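Local coordinates for annexin (PDB 4MDU), which binds acidic phospholipid membranes in a calcium-dependent manner, aggregates liposomes when calcium is present and probably promotes membrane fusion, at residues R27-P32 against I322-I327; S338-V343 against V357-I362. One frame throughout, in Å; residues are numbered along the deposited sequence.

From the N terminus, the chain first runs as an irregular loop, residues 27-32, ahead of helix 38-48 of the first annexin repeat. Contact 1 closes when the chain returns, 290 residues later, at the start of helix 324-335 in the fourth repeat. Contact 2 then opens on helix 339-346 and closes after only 14 residues at the end of helix 349-358. The two therefore follow in series, neither nesting nor crossing: one ties the N-terminal segment to the last repeat, the other is internal to that repeat. They meet where Thr-29 OG1 probably hydrogen-bonds Leu-358 O, 2.7 Å away, and where Leu-324 packs on Met-359.

Contact 1: R27-P32 against I322-I327; sequences RPTIKP and IDLQDI
Arg-27 grips Asp-326 with both its backbone and its side chain, fastening the N-terminal loop of this annexin to the first turn of helix 324-335 in the fourth repeat. The backbone N donates to Asp-326 OD1 at 2.6 Å, reaching it from above the carboxylate plane. The other carboxylate oxygen takes the salt bridge, with Arg-27 NH1 lying 2.9 Å from Asp-326 OD2. This second bond is nearly straight (165° at the hydrogen); the oxygen lies close to the guanidinium plane and is approached on its anti side, though tilted out of the carboxylate plane. Each carboxylate oxygen thus has its own N-H, which should restrict rotation of the group.

Over one face of the guanidinium lies Gln-325 CG, set toward the rim and 3.7 Å from Arg-27 NH2. Gln-325 CB rests on the Arg-27 carbonyl, so this residue meets both the backbone and the head of the arginine. Farther along, Thr-29 sits against the helix start: its CG2 is 3.8 Å from Gln-325 NE2, while OG1 approaches Leu-324 CD2. At chi1 57°, OG1 stands between the backbone N and the carbonyl carbon, and it has its polar partner, Leu-358 O, outside the contact. Pro-28 lays its ring atoms CB, CG and CD by the Ile-322 carbonyl.

Beyond the two segments, Asp-329 makes a second salt bridge to the same Arg-27 NH1, so that this nitrogen is shared by two carboxylates, which probably helps to steady the guanidinium. In the second shell, Asp-323, at the N-cap position, makes no capping bond with its side chain; OD2 pairs with Arg-290 and Arg-319. Its backbone still takes part, with Asp-323 CA making a CA-H...O contact of 3.3 Å to Arg-27 O.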
loop_
_atom_site.group_PDB
_atom_site.type_symbol
_atom_site.label_atom_id
_atom_site.label_comp_id
_atom_site.label_asym_id
_atom_site.label_seq_id
_atom_site.Cartn_x
_atom_site.Cartn_y
_atom_site.Cartn_z
ATOM N N ARG B 27 -2.794 6.963 28.336
ATOM C CA ARG B 27 -2.092 6.183 29.341
ATOM C C ARG B 27 -0.944 5.419 28.712
ATOM O O ARG B 27 -1.157 4.604 27.808
ATOM C CB ARG B 27 -3.052 5.208 30.040
ATOM C CG ARG B 27 -4.254 5.888 30.664
ATOM C CD ARG B 27 -5.526 5.097 30.434
ATOM N NE ARG B 27 -5.570 3.917 31.272
ATOM C CZ ARG B 27 -5.992 2.723 30.863
ATOM N NH1 ARG B 27 -6.407 2.538 29.614
ATOM N NH2 ARG B 27 -5.986 1.708 31.706
ATOM N N PRO B 28 0.280 5.678 29.189
ATOM C CA PRO B 28 1.474 4.975 28.706
ATOM C C PRO B 28 1.767 3.724 29.530
ATOM O O PRO B 28 1.245 3.591 30.644
ATOM C CB PRO B 28 2.587 6.005 28.926
ATOM C CG PRO B 28 2.137 6.752 30.145
ATOM C CD PRO B 28 0.620 6.758 30.132
ATOM N N THR B 29 2.600 2.823 29.013
ATOM C CA THR B 29 3.063 1.707 29.849
ATOM C C THR B 29 4.374 2.053 30.559
ATOM O O THR B 29 4.796 1.350 31.479
ATOM C CB THR B 29 3.273 0.428 29.039
ATOM O OG1 THR B 29 4.199 0.691 27.977
ATOM C CG2 THR B 29 1.939 -0.060 28.463
ATOM N N ILE B 30 5.039 3.118 30.115
ATOM C CA ILE B 30 6.262 3.566 30.789
ATOM C C ILE B 30 6.210 5.046 31.161
ATOM O O ILE B 30 6.065 5.912 30.298
ATOM C CB ILE B 30 7.565 3.262 29.992
ATOM C CG1 ILE B 30 7.730 1.746 29.760
ATOM C CG2 ILE B 30 8.798 3.831 30.753
ATOM C CD1 ILE B 30 8.802 1.367 28.647
ATOM N N LYS B 31 6.327 5.317 32.458
ATOM C CA LYS B 31 6.275 6.670 32.988
ATOM C C LYS B 31 7.619 6.964 33.631
ATOM O O LYS B 31 8.257 6.052 34.159
ATOM C CB LYS B 31 5.191 6.775 34.070
ATOM C CG LYS B 31 3.752 6.763 33.560
ATOM C CD LYS B 31 2.777 6.350 34.672
ATOM C CE LYS B 31 1.998 7.528 35.232
ATOM N NZ LYS B 31 0.929 8.000 34.300
ATOM N N PRO B 32 8.042 8.239 33.618
ATOM C CA PRO B 32 9.257 8.619 34.342
ATOM C C PRO B 32 9.207 8.104 35.772
ATOM O O PRO B 32 8.190 8.242 36.458
ATOM C CB PRO B 32 9.223 10.155 34.319
ATOM C CG PRO B 32 7.811 10.514 33.931
ATOM C CD PRO B 32 7.364 9.403 33.033
ATOM N N ILE B 322 3.904 7.035 25.702
ATOM C CA ILE B 322 2.824 7.962 25.353
ATOM C C ILE B 322 1.435 7.405 25.622
ATOM O O ILE B 322 0.725 7.879 26.510
ATOM C CB ILE B 322 2.912 8.433 23.886
ATOM C CG1 ILE B 322 4.306 9.020 23.613
ATOM C CG2 ILE B 322 1.826 9.491 23.599
ATOM C CD1 ILE B 322 4.589 9.239 22.144
ATOM N N ASP B 323 1.040 6.385 24.868
ATOM C CA ASP B 323 -0.349 5.972 24.917
ATOM C C ASP B 323 -0.528 4.462 24.728
ATOM O O ASP B 323 -1.612 4.003 24.388
ATOM C CB ASP B 323 -1.125 6.726 23.832
ATOM C CG ASP B 323 -0.405 6.711 22.507
ATOM O OD1 ASP B 323 0.594 5.951 22.381
ATOM O OD2 ASP B 323 -0.812 7.466 21.597
ATOM N N LEU B 324 0.540 3.702 24.926
ATOM C CA LEU B 324 0.496 2.278 24.622
ATOM C C LEU B 324 -0.621 1.508 25.386
ATOM O O LEU B 324 -1.296 0.686 24.805
ATOM C CB LEU B 324 1.877 1.628 24.797
ATOM C CG LEU B 324 1.886 0.114 24.528
ATOM C CD1 LEU B 324 1.369 -0.197 23.116
ATOM C CD2 LEU B 324 3.291 -0.454 24.725
ATOM N N GLN B 325 -0.829 1.795 26.662
ATOM C CA GLN B 325 -1.911 1.137 27.391
ATOM C C GLN B 325 -3.269 1.307 26.705
ATOM O O GLN B 325 -4.043 0.355 26.610
ATOM C CB GLN B 325 -1.996 1.610 28.835
ATOM C CG GLN B 325 -2.996 0.806 29.661
ATOM C CD GLN B 325 -2.564 -0.639 29.848
ATOM O OE1 GLN B 325 -3.338 -1.570 29.601
ATOM N NE2 GLN B 325 -1.322 -0.836 30.278
ATOM N N ASP B 326 -3.556 2.508 26.219
ATOM C CA ASP B 326 -4.821 2.747 25.553
ATOM C C ASP B 326 -4.874 1.990 24.244
ATOM O O ASP B 326 -5.935 1.533 23.814
ATOM C CB ASP B 326 -5.049 4.248 25.330
ATOM C CG ASP B 326 -5.316 4.982 26.629
ATOM O OD1 ASP B 326 -4.716 6.050 26.861
ATOM O OD2 ASP B 326 -6.111 4.469 27.439
ATOM N N ILE B 327 -3.716 1.862 23.610
ATOM C CA ILE B 327 -3.610 1.104 22.378
ATOM C C ILE B 327 -3.817 -0.389 22.655
ATOM O O ILE B 327 -4.394 -1.112 21.843
ATOM C CB ILE B 327 -2.225 1.328 21.732
ATOM C CG1 ILE B 327 -2.100 2.774 21.229
ATOM C CG2 ILE B 327 -1.962 0.315 20.621
ATOM C CD1 ILE B 327 -0.660 3.221 21.013
#

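Contact 2: S338-V343 against V357-I362; sequences SLLNAV and VLMGEI
Met-359 reaches across to helix 339-346 with CG anti to its carbonyl carbon (chi1 -72°) and a bend at chi3 (-75°) that turns the methyl CE toward Leu-340 and Val-343. Leu-340 CD1 lies 4.0 Å from Met-359 CE. Val-343 meets the same methyl tip to tip, with CB, CG1 and CG2 all close to it. The sulfur is taken by another leucine: Met-359 SD lies 3.8 Å from Leu-339 CG, the two side chains crossing at about a right angle.

Beside this apolar group, the Glu-361 carboxylate lies against Leu-340, with OE2 3.8 Å from Leu-340 CD2. Its charge is met elsewhere, by Lys-344 at OE2 and Arg-353 at OE1, and these two salt bridges probably hold the carboxylate against the leucine methyls. Helix-end motifs border both sets of contacts: Ser-338 OG caps helix 339-346 by accepting from Asn-341 N at 2.7 Å, and Gly-360, with positive phi, follows Met-359 in a Schellman motif at the C-terminal end of helix 349-358.

The contact thus joins the start of helix 339-346 to the turn after helix 349-358, within the fourth annexin repeat. The side chain of Val-343 also lies about 4 Å from that of Met-302, a calcium-binding residue. Helix 324-335 flanks the contact, Leu-339 packing on Met-328 and Tyr-331, while in helix 349-358 Val-343 touches Leu-355 and Leu-340 touches Cys-356.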
loop_
_atom_site.group_PDB
_atom_site.type_symbol
_atom_site.label_atom_id
_atom_site.label_comp_id
_atom_site.label_asym_id
_atom_site.label_seq_id
_atom_site.Cartn_x
_atom_site.Cartn_y
_atom_site.Cartn_z
ATOM N N SER B 338 -5.361 -10.297 23.331
ATOM C CA SER B 338 -4.462 -9.293 23.879
ATOM C C SER B 338 -3.296 -9.009 22.933
ATOM O O SER B 338 -2.831 -9.902 22.215
ATOM C CB SER B 338 -3.907 -9.746 25.228
ATOM O OG SER B 338 -2.901 -10.737 25.052
ATOM N N LEU B 339 -2.822 -7.764 22.948
ATOM C CA LEU B 339 -1.631 -7.388 22.196
ATOM C C LEU B 339 -0.435 -8.171 22.738
ATOM O O LEU B 339 0.421 -8.647 21.978
ATOM C CB LEU B 339 -1.361 -5.886 22.331
ATOM C CG LEU B 339 -0.082 -5.388 21.640
ATOM C CD1 LEU B 339 -0.130 -5.653 20.124
ATOM C CD2 LEU B 339 0.122 -3.887 21.902
ATOM N N LEU B 340 -0.369 -8.269 24.062
ATOM C CA LEU B 340 0.594 -9.134 24.727
ATOM C C LEU B 340 0.644 -10.512 24.057
ATOM O O LEU B 340 1.706 -10.951 23.609
ATOM C CB LEU B 340 0.241 -9.296 26.205
ATOM C CG LEU B 340 1.242 -10.167 26.970
ATOM C CD1 LEU B 340 2.598 -9.498 27.030
ATOM C CD2 LEU B 340 0.736 -10.469 28.376
ATOM N N ASN B 341 -0.496 -11.197 23.976
ATOM C CA ASN B 341 -0.481 -12.549 23.417
ATOM C C ASN B 341 -0.168 -12.564 21.925
ATOM O O ASN B 341 0.436 -13.510 21.437
ATOM C CB ASN B 341 -1.787 -13.317 23.695
ATOM C CG ASN B 341 -1.908 -13.771 25.142
ATOM O OD1 ASN B 341 -0.915 -14.096 25.803
ATOM N ND2 ASN B 341 -3.134 -13.792 25.643
ATOM N N ALA B 342 -0.584 -11.531 21.188
ATOM C CA ALA B 342 -0.278 -11.500 19.752
ATOM C C ALA B 342 1.228 -11.354 19.578
ATOM O O ALA B 342 1.837 -11.970 18.705
ATOM C CB ALA B 342 -1.002 -10.374 19.062
ATOM N N VAL B 343 1.828 -10.557 20.451
ATOM C CA VAL B 343 3.250 -10.261 20.353
ATOM C C VAL B 343 4.060 -11.505 20.698
ATOM O O VAL B 343 5.050 -11.828 20.030
ATOM C CB VAL B 343 3.645 -9.054 21.253
ATOM C CG1 VAL B 343 5.174 -8.949 21.380
ATOM C CG2 VAL B 343 3.053 -7.764 20.675
ATOM N N VAL B 357 8.095 -6.662 28.183
ATOM C CA VAL B 357 8.402 -5.811 29.317
ATOM C C VAL B 357 8.041 -4.353 29.002
ATOM O O VAL B 357 7.534 -3.644 29.850
ATOM C CB VAL B 357 9.867 -5.949 29.713
ATOM C CG1 VAL B 357 10.294 -4.844 30.693
ATOM C CG2 VAL B 357 10.085 -7.317 30.318
ATOM N N LEU B 358 8.279 -3.933 27.766
ATOM C CA LEU B 358 7.856 -2.612 27.333
ATOM C C LEU B 358 6.365 -2.403 27.622
ATOM O O LEU B 358 5.969 -1.325 28.045
ATOM C CB LEU B 358 8.155 -2.398 25.846
ATOM C CG LEU B 358 9.613 -2.222 25.423
ATOM C CD1 LEU B 358 9.706 -2.226 23.902
ATOM C CD2 LEU B 358 10.208 -0.931 25.990
ATOM N N MET B 359 5.544 -3.426 27.399
ATOM C CA MET B 359 4.095 -3.291 27.608
ATOM C C MET B 359 3.712 -3.411 29.082
ATOM O O MET B 359 2.557 -3.186 29.454
ATOM C CB MET B 359 3.336 -4.341 26.802
ATOM C CG MET B 359 3.316 -4.107 25.295
ATOM S SD MET B 359 2.582 -5.515 24.406
ATOM C CE MET B 359 3.902 -6.718 24.502
ATOM N N GLY B 360 4.679 -3.778 29.917
ATOM C CA GLY B 360 4.439 -3.883 31.345
ATOM C C GLY B 360 4.535 -5.274 31.954
ATOM O O GLY B 360 4.515 -5.426 33.183
ATOM N N GLU B 361 4.640 -6.304 31.124
ATOM C CA GLU B 361 4.707 -7.658 31.676
ATOM C C GLU B 361 6.123 -8.029 32.102
ATOM O O GLU B 361 6.852 -8.662 31.349
ATOM C CB GLU B 361 4.153 -8.717 30.711
ATOM C CG GLU B 361 4.006 -10.097 31.399
ATOM C CD GLU B 361 4.081 -11.271 30.444
ATOM O OE1 GLU B 361 4.957 -11.268 29.552
ATOM O OE2 GLU B 361 3.270 -12.208 30.602
ATOM N N ILE B 362 6.502 -7.636 33.313
ATOM C CA ILE B 362 7.828 -7.930 33.850
ATOM C C ILE B 362 7.910 -9.354 34.410
ATOM O O ILE B 362 7.070 -9.756 35.216
ATOM C CB ILE B 362 8.196 -6.963 35.003
ATOM C CG1 ILE B 362 8.492 -5.557 34.474
ATOM C CG2 ILE B 362 9.410 -7.485 35.761
ATOM C CD1 ILE B 362 7.636 -5.138 33.303
#